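PDB 1VE3: methyltransferase domain-containing protein from Pyrococcus horikoshii, which binds S-adenosylmethionine and probably transfers its methyl group to a substrate that is not yet known. Local coordinates for residues 11-16 with 22-27; 42-47 with 51-56; 93-98 with 118-123. All blocks are in the same frame, centred on the assembly; numbering follows the deposited sequence.

Interaction 1 (11-16 with 22-27). With SAM (S-adenosylmethionine), chain C.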
loop_
_atom_site.group_PDB
_atom_site.type_symbol
_atom_site.label_atom_id
_atom_site.label_comp_id
_atom_site.label_asym_id
_atom_site.label_seq_id
_atom_site.Cartn_x
_atom_site.Cartn_y
_atom_site.Cartn_z
ATOM N N PRO A 11 -1.876 1.106 -10.433
ATOM C CA PRO A 11 -0.562 1.144 -9.792
ATOM C C PRO A 11 -0.186 -0.123 -9.034
ATOM O O PRO A 11 0.993 -0.353 -8.749
ATOM C CB PRO A 11 -0.687 2.340 -8.861
ATOM C CG PRO A 11 -2.094 2.198 -8.372
ATOM C CD PRO A 11 -2.853 1.891 -9.655
ATOM N N THR A 12 -1.188 -0.936 -8.713
ATOM C CA THR A 12 -1.002 -2.174 -7.956
ATOM C C THR A 12 0.230 -3.012 -8.302
ATOM O O THR A 12 0.873 -3.567 -7.420
ATOM C CB THR A 12 -2.235 -3.087 -8.089
ATOM O OG1 THR A 12 -3.423 -2.304 -7.932
ATOM C CG2 THR A 12 -2.212 -4.164 -7.018
ATOM N N TYR A 13 0.572 -3.098 -9.579
ATOM C CA TYR A 13 1.713 -3.912 -9.960
ATOM C C TYR A 13 2.825 -3.130 -10.649
ATOM O O TYR A 13 3.829 -3.713 -11.074
ATOM C CB TYR A 13 1.229 -5.046 -10.865
ATOM C CG TYR A 13 0.055 -5.817 -10.288
ATOM C CD1 TYR A 13 0.235 -6.725 -9.237
ATOM C CD2 TYR A 13 -1.228 -5.648 -10.802
ATOM C CE1 TYR A 13 -0.843 -7.454 -8.720
ATOM C CE2 TYR A 13 -2.311 -6.366 -10.294
ATOM C CZ TYR A 13 -2.111 -7.265 -9.258
ATOM O OH TYR A 13 -3.179 -7.970 -8.766
ATOM N N THR A 14 2.666 -1.812 -10.743
ATOM C CA THR A 14 3.671 -1.002 -11.418
ATOM C C THR A 14 4.244 0.168 -10.634
ATOM O O THR A 14 5.308 0.663 -10.978
ATOM C CB THR A 14 3.130 -0.476 -12.761
ATOM O OG1 THR A 14 1.894 0.217 -12.542
ATOM C CG2 THR A 14 2.888 -1.636 -13.714
ATOM N N ASP A 15 3.559 0.594 -9.576
ATOM C CA ASP A 15 4.033 1.716 -8.768
ATOM C C ASP A 15 4.393 1.265 -7.357
ATOM O O ASP A 15 3.563 1.297 -6.447
ATOM C CB ASP A 15 2.963 2.812 -8.711
ATOM C CG ASP A 15 3.434 4.049 -7.968
ATOM O OD1 ASP A 15 4.544 4.030 -7.396
ATOM O OD2 ASP A 15 2.682 5.041 -7.956
ATOM N N ILE A 16 5.650 0.862 -7.188
ATOM C CA ILE A 16 6.165 0.363 -5.916
ATOM C C ILE A 16 5.900 1.262 -4.717
ATOM O O ILE A 16 5.870 0.781 -3.589
ATOM C CB ILE A 16 7.693 0.083 -6.004
ATOM C CG1 ILE A 16 7.958 -1.028 -7.028
ATOM C CG2 ILE A 16 8.231 -0.354 -4.647
ATOM C CD1 ILE A 16 9.433 -1.351 -7.223
ATOM N N ARG A 22 2.158 -1.250 -1.813
ATOM C CA ARG A 22 2.670 -1.421 -0.455
ATOM C C ARG A 22 1.793 -2.379 0.334
ATOM O O ARG A 22 2.290 -3.189 1.115
ATOM C CB ARG A 22 2.750 -0.076 0.268
ATOM C CG ARG A 22 3.821 0.851 -0.283
ATOM C CD ARG A 22 3.914 2.144 0.526
ATOM N NE ARG A 22 5.096 2.918 0.150
ATOM C CZ ARG A 22 5.502 4.021 0.770
ATOM N NH1 ARG A 22 4.821 4.495 1.806
ATOM N NH2 ARG A 22 6.595 4.650 0.354
ATOM N N SER A 23 0.487 -2.276 0.121
ATOM C CA SER A 23 -0.478 -3.140 0.785
ATOM C C SER A 23 -0.169 -4.608 0.492
ATOM O O SER A 23 -0.223 -5.453 1.385
ATOM C CB SER A 23 -1.893 -2.812 0.304
ATOM O OG SER A 23 -2.824 -3.750 0.820
ATOM N N ARG A 24 0.152 -4.902 -0.766
ATOM C CA ARG A 24 0.472 -6.261 -1.183
ATOM C C ARG A 24 1.757 -6.739 -0.512
ATOM O O ARG A 24 1.833 -7.868 -0.024
ATOM C CB ARG A 24 0.620 -6.315 -2.702
ATOM C CG ARG A 24 -0.657 -5.952 -3.458
ATOM C CD ARG A 24 -0.364 -5.745 -4.929
ATOM N NE ARG A 24 0.271 -6.920 -5.493
ATOM C CZ ARG A 24 1.425 -6.916 -6.147
ATOM N NH1 ARG A 24 2.099 -5.790 -6.345
ATOM N NH2 ARG A 24 1.915 -8.060 -6.587
ATOM N N ILE A 25 2.764 -5.873 -0.481
ATOM C CA ILE A 25 4.033 -6.218 0.142
ATOM C C ILE A 25 3.862 -6.516 1.631
ATOM O O ILE A 25 4.240 -7.586 2.110
ATOM C CB ILE A 25 5.067 -5.075 -0.033
ATOM C CG1 ILE A 25 5.522 -5.014 -1.492
ATOM C CG2 ILE A 25 6.255 -5.284 0.893
ATOM C CD1 ILE A 25 6.516 -3.911 -1.788
ATOM N N GLU A 26 3.270 -5.580 2.360
ATOM C CA GLU A 26 3.096 -5.751 3.794
ATOM C C GLU A 26 2.177 -6.909 4.177
ATOM O O GLU A 26 2.228 -7.410 5.302
ATOM C CB GLU A 26 2.609 -4.435 4.408
ATOM C CG GLU A 26 3.507 -3.257 4.039
ATOM C CD GLU A 26 3.138 -1.966 4.744
ATOM O OE1 GLU A 26 1.931 -1.641 4.819
ATOM O OE2 GLU A 26 4.063 -1.268 5.213
ATOM N N THR A 27 1.336 -7.344 3.248
ATOM C CA THR A 27 0.453 -8.460 3.547
ATOM C C THR A 27 1.239 -9.767 3.433
ATOM O O THR A 27 1.123 -10.648 4.282
ATOM C CB THR A 27 -0.763 -8.494 2.589
ATOM O OG1 THR A 27 -1.647 -7.409 2.900
ATOM C CG2 THR A 27 -1.522 -9.807 2.725
HETATM N N SAM C . 5.412 -10.628 -9.274
HETATM C CA SAM C . 4.881 -9.295 -9.682
HETATM C C SAM C . 4.398 -8.540 -8.446
HETATM O O SAM C . 4.605 -7.322 -8.385
HETATM O OXT SAM C . 3.806 -9.247 -7.572
HETATM C CB SAM C . 3.728 -9.520 -10.606
HETATM C CG SAM C . 3.475 -8.414 -11.505
HETATM S SD SAM C . 2.058 -8.664 -12.647
HETATM C CE SAM C . 0.700 -8.844 -11.673
HETATM C "C5'" SAM C . 2.475 -10.142 -13.584
HETATM C "C4'" SAM C . 3.835 -10.108 -14.454
HETATM O "O4'" SAM C . 4.006 -11.401 -15.133
HETATM C "C3'" SAM C . 3.793 -9.129 -15.617
HETATM O "O3'" SAM C . 4.831 -8.157 -15.103
HETATM C "C2'" SAM C . 4.380 -9.743 -16.842
HETATM O "O2'" SAM C . 5.257 -9.088 -17.703
HETATM C "C1'" SAM C . 4.843 -11.120 -16.235
HETATM N N9 SAM C . 4.804 -12.212 -17.215
HETATM C C8 SAM C . 3.801 -12.678 -18.065
HETATM N N7 SAM C . 4.165 -13.698 -18.803
HETATM C C5 SAM C . 5.456 -13.930 -18.443
HETATM C C6 SAM C . 6.470 -14.901 -18.855
HETATM N N6 SAM C . 6.232 -15.840 -19.786
HETATM N N1 SAM C . 7.750 -14.861 -18.262
HETATM C C2 SAM C . 8.032 -13.916 -17.308
HETATM N N3 SAM C . 7.164 -12.969 -16.855
HETATM C C4 SAM C . 5.882 -13.020 -17.457
#
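The methionine end of the S-adenosylmethionine pocket is closed here by Tyr13, from the loop ahead of helix 19-34, and Arg24, from that helix. CD1 of Tyr13 sits 3.3 Å above the guanidinium plane of Arg24, over its centre; ring and guanidinium planes are 67° apart, so the two groups are not stacked flat, and NH2 of Arg24 comes in at the edge of the ring. NH2 of Arg24 donates to OXT of SAM at 2.4 Å, a very short bond whose exact length deserves caution at 2.1 Å resolution, and the same nitrogen forms a salt bridge with Asp111. NH1 reaches back to Thr12 O at 2.8 Å, but the N-H...O angle of 117° makes this a weak bond. A bend at chi3 (56°) turns the guanidinium out of the line of the chain, toward Thr12 O and the ligand carboxylate. In this Rossmann-fold methyltransferase the N-terminal residues thus cover the cofactor's reactive end: the methyl carbon CE of SAM lies 3.2 Å above one face of the Tyr13 ring, offset toward its rim. On the opposite face CG2 of Thr12 stands 3.8 Å above the plane, over the ring centre. CG2 of Thr12 also meets CD of Arg24 at 3.2 Å, side chains crossing at about a right angle. Farther along the loop, Ile16 O faces CG of Arg22 at 3.9 Å.

Interaction 2 (42-47 with 51-56). With SAM (S-adenosylmethionine), chain C.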
loop_
_atom_site.group_PDB
_atom_site.type_symbol
_atom_site.label_atom_id
_atom_site.label_comp_id
_atom_site.label_asym_id
_atom_site.label_seq_id
_atom_site.Cartn_x
_atom_site.Cartn_y
_atom_site.Cartn_z
ATOM N N VAL A 42 17.679 -16.172 -4.418
ATOM C CA VAL A 42 16.268 -16.136 -4.784
ATOM C C VAL A 42 15.991 -15.688 -6.218
ATOM O O VAL A 42 16.653 -14.792 -6.740
ATOM C CB VAL A 42 15.479 -15.200 -3.840
ATOM C CG1 VAL A 42 13.991 -15.303 -4.129
ATOM C CG2 VAL A 42 15.771 -15.553 -2.391
ATOM N N LEU A 43 15.006 -16.325 -6.846
ATOM C CA LEU A 43 14.603 -15.967 -8.202
ATOM C C LEU A 43 13.178 -15.410 -8.158
ATOM O O LEU A 43 12.240 -16.101 -7.748
ATOM C CB LEU A 43 14.640 -17.183 -9.131
ATOM C CG LEU A 43 14.005 -16.924 -10.508
ATOM C CD1 LEU A 43 14.842 -15.914 -11.266
ATOM C CD2 LEU A 43 13.893 -18.226 -11.305
ATOM N N ASP A 44 13.024 -14.153 -8.564
ATOM C CA ASP A 44 11.712 -13.509 -8.587
ATOM C C ASP A 44 11.164 -13.689 -10.007
ATOM O O ASP A 44 11.396 -12.857 -10.884
ATOM C CB ASP A 44 11.843 -12.013 -8.255
ATOM C CG ASP A 44 10.502 -11.357 -7.974
ATOM O OD1 ASP A 44 9.460 -11.996 -8.229
ATOM O OD2 ASP A 44 10.485 -10.197 -7.502
ATOM N N LEU A 45 10.445 -14.784 -10.223
ATOM C CA LEU A 45 9.896 -15.092 -11.537
ATOM C C LEU A 45 8.671 -14.224 -11.834
ATOM O O LEU A 45 7.693 -14.219 -11.070
ATOM C CB LEU A 45 9.550 -16.584 -11.605
ATOM C CG LEU A 45 9.391 -17.196 -13.000
ATOM C CD1 LEU A 45 10.584 -16.826 -13.870
ATOM C CD2 LEU A 45 9.269 -18.702 -12.874
ATOM N N ALA A 46 8.726 -13.509 -12.957
ATOM C CA ALA A 46 7.661 -12.582 -13.347
ATOM C C ALA A 46 7.651 -11.519 -12.240
ATOM O O ALA A 46 6.637 -11.306 -11.574
ATOM C CB ALA A 46 6.301 -13.316 -13.418
ATOM N N CYS A 47 8.802 -10.865 -12.056
ATOM C CA CYS A 47 8.989 -9.856 -11.006
ATOM C C CYS A 47 8.283 -8.508 -11.154
ATOM O O CYS A 47 8.224 -7.734 -10.195
ATOM C CB CYS A 47 10.485 -9.588 -10.809
ATOM S SG CYS A 47 11.314 -8.943 -12.283
ATOM N N GLY A 51 9.279 -4.900 -6.897
ATOM C CA GLY A 51 8.964 -4.611 -5.513
ATOM C C GLY A 51 9.337 -5.694 -4.505
ATOM O O GLY A 51 9.940 -5.405 -3.467
ATOM N N PHE A 52 8.984 -6.945 -4.788
ATOM C CA PHE A 52 9.295 -8.012 -3.843
ATOM C C PHE A 52 10.773 -8.378 -3.851
ATOM O O PHE A 52 11.266 -9.002 -2.920
ATOM C CB PHE A 52 8.411 -9.235 -4.120
ATOM C CG PHE A 52 6.998 -9.058 -3.657
ATOM C CD1 PHE A 52 6.657 -9.288 -2.331
ATOM C CD2 PHE A 52 6.022 -8.588 -4.526
ATOM C CE1 PHE A 52 5.363 -9.048 -1.872
ATOM C CE2 PHE A 52 4.720 -8.345 -4.075
ATOM C CZ PHE A 52 4.395 -8.575 -2.748
ATOM N N SER A 53 11.477 -7.980 -4.901
ATOM C CA SER A 53 12.902 -8.252 -4.979
ATOM C C SER A 53 13.604 -7.367 -3.946
ATOM O O SER A 53 14.327 -7.860 -3.084
ATOM C CB SER A 53 13.423 -7.950 -6.385
ATOM O OG SER A 53 12.901 -8.873 -7.324
ATOM N N PHE A 54 13.368 -6.060 -4.027
ATOM C CA PHE A 54 13.971 -5.117 -3.094
ATOM C C PHE A 54 13.658 -5.527 -1.661
ATOM O O PHE A 54 14.511 -5.439 -0.780
ATOM C CB PHE A 54 13.459 -3.701 -3.371
ATOM C CG PHE A 54 13.686 -3.249 -4.783
ATOM C CD1 PHE A 54 14.941 -3.387 -5.371
ATOM C CD2 PHE A 54 12.643 -2.728 -5.542
ATOM C CE1 PHE A 54 15.154 -3.024 -6.693
ATOM C CE2 PHE A 54 12.846 -2.358 -6.872
ATOM C CZ PHE A 54 14.107 -2.508 -7.449
ATOM N N LEU A 55 12.435 -5.982 -1.424
ATOM C CA LEU A 55 12.056 -6.411 -0.082
ATOM C C LEU A 55 12.963 -7.545 0.406
ATOM O O LEU A 55 13.478 -7.498 1.525
ATOM C CB LEU A 55 10.606 -6.886 -0.058
ATOM C CG LEU A 55 10.160 -7.478 1.276
ATOM C CD1 LEU A 55 10.188 -6.391 2.337
ATOM C CD2 LEU A 55 8.763 -8.069 1.140
ATOM N N LEU A 56 13.153 -8.565 -0.429
ATOM C CA LEU A 56 13.997 -9.697 -0.054
ATOM C C LEU A 56 15.455 -9.284 0.066
ATOM O O LEU A 56 16.163 -9.735 0.966
ATOM C CB LEU A 56 13.871 -10.839 -1.070
ATOM C CG LEU A 56 12.564 -11.642 -1.092
ATOM C CD1 LEU A 56 12.734 -12.859 -2.003
ATOM C CD2 LEU A 56 12.207 -12.094 0.319
HETATM N N SAM C . 5.412 -10.628 -9.274
HETATM C CA SAM C . 4.881 -9.295 -9.682
HETATM C C SAM C . 4.398 -8.540 -8.446
HETATM O O SAM C . 4.605 -7.322 -8.385
HETATM O OXT SAM C . 3.806 -9.247 -7.572
HETATM C CB SAM C . 3.728 -9.520 -10.606
HETATM C CG SAM C . 3.475 -8.414 -11.505
HETATM S SD SAM C . 2.058 -8.664 -12.647
HETATM C CE SAM C . 0.700 -8.844 -11.673
HETATM C "C5'" SAM C . 2.475 -10.142 -13.584
HETATM C "C4'" SAM C . 3.835 -10.108 -14.454
HETATM O "O4'" SAM C . 4.006 -11.401 -15.133
HETATM C "C3'" SAM C . 3.793 -9.129 -15.617
HETATM O "O3'" SAM C . 4.831 -8.157 -15.103
HETATM C "C2'" SAM C . 4.380 -9.743 -16.842
HETATM O "O2'" SAM C . 5.257 -9.088 -17.703
HETATM C "C1'" SAM C . 4.843 -11.120 -16.235
HETATM N N9 SAM C . 4.804 -12.212 -17.215
HETATM C C8 SAM C . 3.801 -12.678 -18.065
HETATM N N7 SAM C . 4.165 -13.698 -18.803
HETATM C C5 SAM C . 5.456 -13.930 -18.443
HETATM C C6 SAM C . 6.470 -14.901 -18.855
HETATM N N6 SAM C . 6.232 -15.840 -19.786
HETATM N N1 SAM C . 7.750 -14.861 -18.262
HETATM C C2 SAM C . 8.032 -13.916 -17.308
HETATM N N3 SAM C . 7.164 -12.969 -16.855
HETATM C C4 SAM C . 5.882 -13.020 -17.457
HETATM O O HOH W 1 8.991 -8.141 -7.647
#
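A buried aspartate, Asp44, gathers a serine hydroxyl and a water onto one carboxylate oxygen, joining strand 41-45 to the start of helix 51-58. These elements open the first beta-alpha-beta unit of the Rossmann-like sheet, and the loop between them carries part of the S-adenosylmethionine site, as the glycine-rich loop does in class I methyltransferases. Strand 42-45 and helix 51-56 run nearly antiparallel, 164° between their directions, with axes 9.1 Å apart at closest approach. Asp44 holds CG anti to its own N (chi1 -168°), which directs the carboxylate at the helix. OG of Ser53 donates to OD2 of Asp44 at 2.8 Å, entering on the anti lone pair, away from the other carboxylate oxygen. A water also lies 2.5 Å from the same OD2 and is within hydrogen-bonding distance of Cys47 O; it accepts from Phe52 N, so the backbone NH near the helix start is satisfied through solvent. Together the hydroxyl and the water probably fix the rotation of the carboxylate, and the helix start nearby would probably favour its ionised form. Two residues on from Asp44, Ala46 O accepts from N of SAM at 2.7 Å, and CB of Ala46 rests 3.4 Å from O4' of SAM. The Phe52 ring lies against Arg24 of helix 19-34, its CE2 3.7 Å from OXT of SAM. At the far end the contact is purely apolar, with Val42 and Leu56 crossing at about a right angle and CG1 of Val42 pressed to 3.5 Å from CD1 of Leu56, tighter than usual carbon contact.

Interaction 3 (93-98 with 118-123). With SAM (S-adenosylmethionine), chain C.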
loop_
_atom_site.group_PDB
_atom_site.type_symbol
_atom_site.label_atom_id
_atom_site.label_comp_id
_atom_site.label_asym_id
_atom_site.label_seq_id
_atom_site.Cartn_x
_atom_site.Cartn_y
_atom_site.Cartn_z
ATOM N N ASP A 93 11.817 -15.335 -20.149
ATOM C CA ASP A 93 10.539 -16.038 -20.203
ATOM C C ASP A 93 10.481 -17.126 -19.137
ATOM O O ASP A 93 11.295 -18.050 -19.139
ATOM C CB ASP A 93 10.360 -16.666 -21.581
ATOM C CG ASP A 93 8.956 -17.209 -21.804
ATOM O OD1 ASP A 93 8.243 -17.497 -20.818
ATOM O OD2 ASP A 93 8.572 -17.361 -22.977
ATOM N N ALA A 94 9.506 -17.015 -18.238
ATOM C CA ALA A 94 9.337 -17.970 -17.150
ATOM C C ALA A 94 9.116 -19.381 -17.667
ATOM O O ALA A 94 9.401 -20.350 -16.962
ATOM C CB ALA A 94 8.158 -17.555 -16.261
ATOM N N ARG A 95 8.603 -19.489 -18.891
ATOM C CA ARG A 95 8.331 -20.784 -19.509
ATOM C C ARG A 95 9.613 -21.483 -19.964
ATOM O O ARG A 95 9.625 -22.697 -20.158
ATOM C CB ARG A 95 7.379 -20.612 -20.695
ATOM C CG ARG A 95 5.999 -20.087 -20.308
ATOM C CD ARG A 95 5.186 -19.698 -21.531
ATOM N NE ARG A 95 5.905 -18.742 -22.366
ATOM C CZ ARG A 95 5.497 -18.307 -23.555
ATOM N NH1 ARG A 95 4.353 -18.735 -24.085
ATOM N NH2 ARG A 95 6.248 -17.443 -24.223
ATOM N N LYS A 96 10.689 -20.717 -20.121
ATOM C CA LYS A 96 11.970 -21.278 -20.541
ATOM C C LYS A 96 13.142 -20.402 -20.104
ATOM O O LYS A 96 13.601 -19.540 -20.853
ATOM C CB LYS A 96 12.009 -21.463 -22.060
ATOM C CG LYS A 96 13.282 -22.160 -22.542
ATOM C CD LYS A 96 13.470 -23.496 -21.817
ATOM C CE LYS A 96 14.844 -24.113 -22.080
ATOM N NZ LYS A 96 15.952 -23.268 -21.549
ATOM N N LEU A 97 13.626 -20.647 -18.890
ATOM C CA LEU A 97 14.731 -19.893 -18.312
ATOM C C LEU A 97 16.074 -20.425 -18.781
ATOM O O LEU A 97 16.216 -21.617 -19.054
ATOM C CB LEU A 97 14.663 -19.969 -16.789
ATOM C CG LEU A 97 13.334 -19.536 -16.168
ATOM C CD1 LEU A 97 13.287 -19.996 -14.716
ATOM C CD2 LEU A 97 13.177 -18.023 -16.276
ATOM N N SER A 98 17.063 -19.538 -18.854
ATOM C CA SER A 98 18.400 -19.910 -19.303
ATOM C C SER A 98 19.345 -20.292 -18.168
ATOM O O SER A 98 20.497 -20.643 -18.421
ATOM C CB SER A 98 19.029 -18.760 -20.088
ATOM O OG SER A 98 19.348 -17.684 -19.221
ATOM N N PRO A 118 -3.117 -23.374 -19.152
ATOM C CA PRO A 118 -2.603 -24.644 -18.621
ATOM C C PRO A 118 -1.259 -25.159 -19.138
ATOM O O PRO A 118 -0.353 -25.443 -18.345
ATOM C CB PRO A 118 -3.753 -25.615 -18.886
ATOM C CG PRO A 118 -4.958 -24.727 -18.661
ATOM C CD PRO A 118 -4.564 -23.464 -19.424
ATOM N N LEU A 119 -1.101 -25.278 -20.448
ATOM C CA LEU A 119 0.166 -25.795 -20.955
ATOM C C LEU A 119 1.353 -24.876 -20.691
ATOM O O LEU A 119 2.493 -25.332 -20.652
ATOM C CB LEU A 119 0.066 -26.121 -22.452
ATOM C CG LEU A 119 -0.209 -25.012 -23.466
ATOM C CD1 LEU A 119 0.983 -24.062 -23.560
ATOM C CD2 LEU A 119 -0.471 -25.653 -24.819
ATOM N N GLU A 120 1.092 -23.587 -20.504
ATOM C CA GLU A 120 2.170 -22.633 -20.244
ATOM C C GLU A 120 2.561 -22.695 -18.772
ATOM O O GLU A 120 3.747 -22.649 -18.430
ATOM C CB GLU A 120 1.732 -21.200 -20.596
ATOM C CG GLU A 120 1.240 -21.038 -22.037
ATOM C CD GLU A 120 0.791 -19.618 -22.357
ATOM O OE1 GLU A 120 0.144 -18.994 -21.486
ATOM O OE2 GLU A 120 1.074 -19.137 -23.485
ATOM N N LEU A 121 1.565 -22.790 -17.898
ATOM C CA LEU A 121 1.864 -22.866 -16.476
ATOM C C LEU A 121 2.576 -24.191 -16.215
ATOM O O LEU A 121 3.395 -24.286 -15.311
ATOM C CB LEU A 121 0.591 -22.772 -15.634
ATOM C CG LEU A 121 0.852 -22.665 -14.127
ATOM C CD1 LEU A 121 1.758 -21.468 -13.844
ATOM C CD2 LEU A 121 -0.461 -22.529 -13.384
ATOM N N ASN A 122 2.263 -25.207 -17.020
ATOM C CA ASN A 122 2.906 -26.507 -16.878
ATOM C C ASN A 122 4.401 -26.351 -17.152
ATOM O O ASN A 122 5.226 -26.907 -16.431
ATOM C CB ASN A 122 2.311 -27.524 -17.859
ATOM C CG ASN A 122 3.068 -28.847 -17.859
ATOM O OD1 ASN A 122 3.463 -29.353 -18.914
ATOM N ND2 ASN A 122 3.272 -29.411 -16.676
ATOM N N GLN A 123 4.740 -25.585 -18.189
ATOM C CA GLN A 123 6.135 -25.349 -18.565
ATOM C C GLN A 123 6.865 -24.561 -17.479
ATOM O O GLN A 123 8.022 -24.836 -17.178
ATOM C CB GLN A 123 6.212 -24.580 -19.891
ATOM C CG GLN A 123 5.328 -25.153 -20.992
ATOM C CD GLN A 123 5.142 -24.200 -22.172
ATOM O OE1 GLN A 123 4.877 -23.010 -21.991
ATOM N NE2 GLN A 123 5.267 -24.729 -23.385
HETATM N N SAM C . 5.412 -10.628 -9.274
HETATM C CA SAM C . 4.881 -9.295 -9.682
HETATM C C SAM C . 4.398 -8.540 -8.446
HETATM O O SAM C . 4.605 -7.322 -8.385
HETATM O OXT SAM C . 3.806 -9.247 -7.572
HETATM C CB SAM C . 3.728 -9.520 -10.606
HETATM C CG SAM C . 3.475 -8.414 -11.505
HETATM S SD SAM C . 2.058 -8.664 -12.647
HETATM C CE SAM C . 0.700 -8.844 -11.673
HETATM C "C5'" SAM C . 2.475 -10.142 -13.584
HETATM C "C4'" SAM C . 3.835 -10.108 -14.454
HETATM O "O4'" SAM C . 4.006 -11.401 -15.133
HETATM C "C3'" SAM C . 3.793 -9.129 -15.617
HETATM O "O3'" SAM C . 4.831 -8.157 -15.103
HETATM C "C2'" SAM C . 4.380 -9.743 -16.842
HETATM O "O2'" SAM C . 5.257 -9.088 -17.703
HETATM C "C1'" SAM C . 4.843 -11.120 -16.235
HETATM N N9 SAM C . 4.804 -12.212 -17.215
HETATM C C8 SAM C . 3.801 -12.678 -18.065
HETATM N N7 SAM C . 4.165 -13.698 -18.803
HETATM C C5 SAM C . 5.456 -13.930 -18.443
HETATM C C6 SAM C . 6.470 -14.901 -18.855
HETATM N N6 SAM C . 6.232 -15.840 -19.786
HETATM N N1 SAM C . 7.750 -14.861 -18.262
HETATM C C2 SAM C . 8.032 -13.916 -17.308
HETATM N N3 SAM C . 7.164 -12.969 -16.855
HETATM C C4 SAM C . 5.882 -13.020 -17.457
#
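Arg95 lies side by side with both Glu120 and Gln123, all pointing the same way, yet their flat ends are turned: the guanidinium is 89° from the Glu120 carboxylate plane and 72° from the Gln123 amide. NH1 of Arg95 meets OE2 of Glu120 at 3.4 Å, a salt bridge without a hydrogen bond, while OE1 of Glu120 accepts from the backbone N of Glu117. OE1 of Gln123 comes closest to the arginine at CD, 3.4 Å away. A bend at chi3 (-55°) brings the guanidinium round to Asp93, which it grips side-on in its own plane, NH2 lying 2.6 Å from OD2 of Asp93 and NE meeting OD1. OD1 of Asp93 takes the backbone N of Arg95 in an Asx turn and also accepts from N6 of SAM at 2.8 Å, while Ala94 N donates to N1 of SAM with a nearly straight bond, so the adenine edge is read by two adjacent residues. A leucine in place of Arg95 would probably leave the carboxylates of Asp93 and Glu120 without their shared cationic mate and Asp93 freer to turn beside the adenine amino group. The loop runs between strands 88-91 and 104-110, with Ala94 on Leu45 of strand 41-45 and Val124 of helix 118-131.

All three contacts touch the same S-adenosylmethionine, spread along its length: interaction 1 at the methyl and carboxylate, interaction 2 at the amino group and ribose, interaction 3 at the adenine. Interactions 1 and 3 do not touch; their centres are 25 Å apart, on opposite sides of the chain's centre, and the cofactor spans between them. Interaction 2 meets both. Toward interaction 1, CD1 of Ile16 lies 3.6 Å from CE2 of Phe54, and CA of Ile25 lies 3.7 Å from CE1 of Phe52. Toward interaction 3, CD1 of Leu45 packs 3.5 Å from CB of Ala94. Asp67 and Ile110 supply further hydrogen bonds to the ligand.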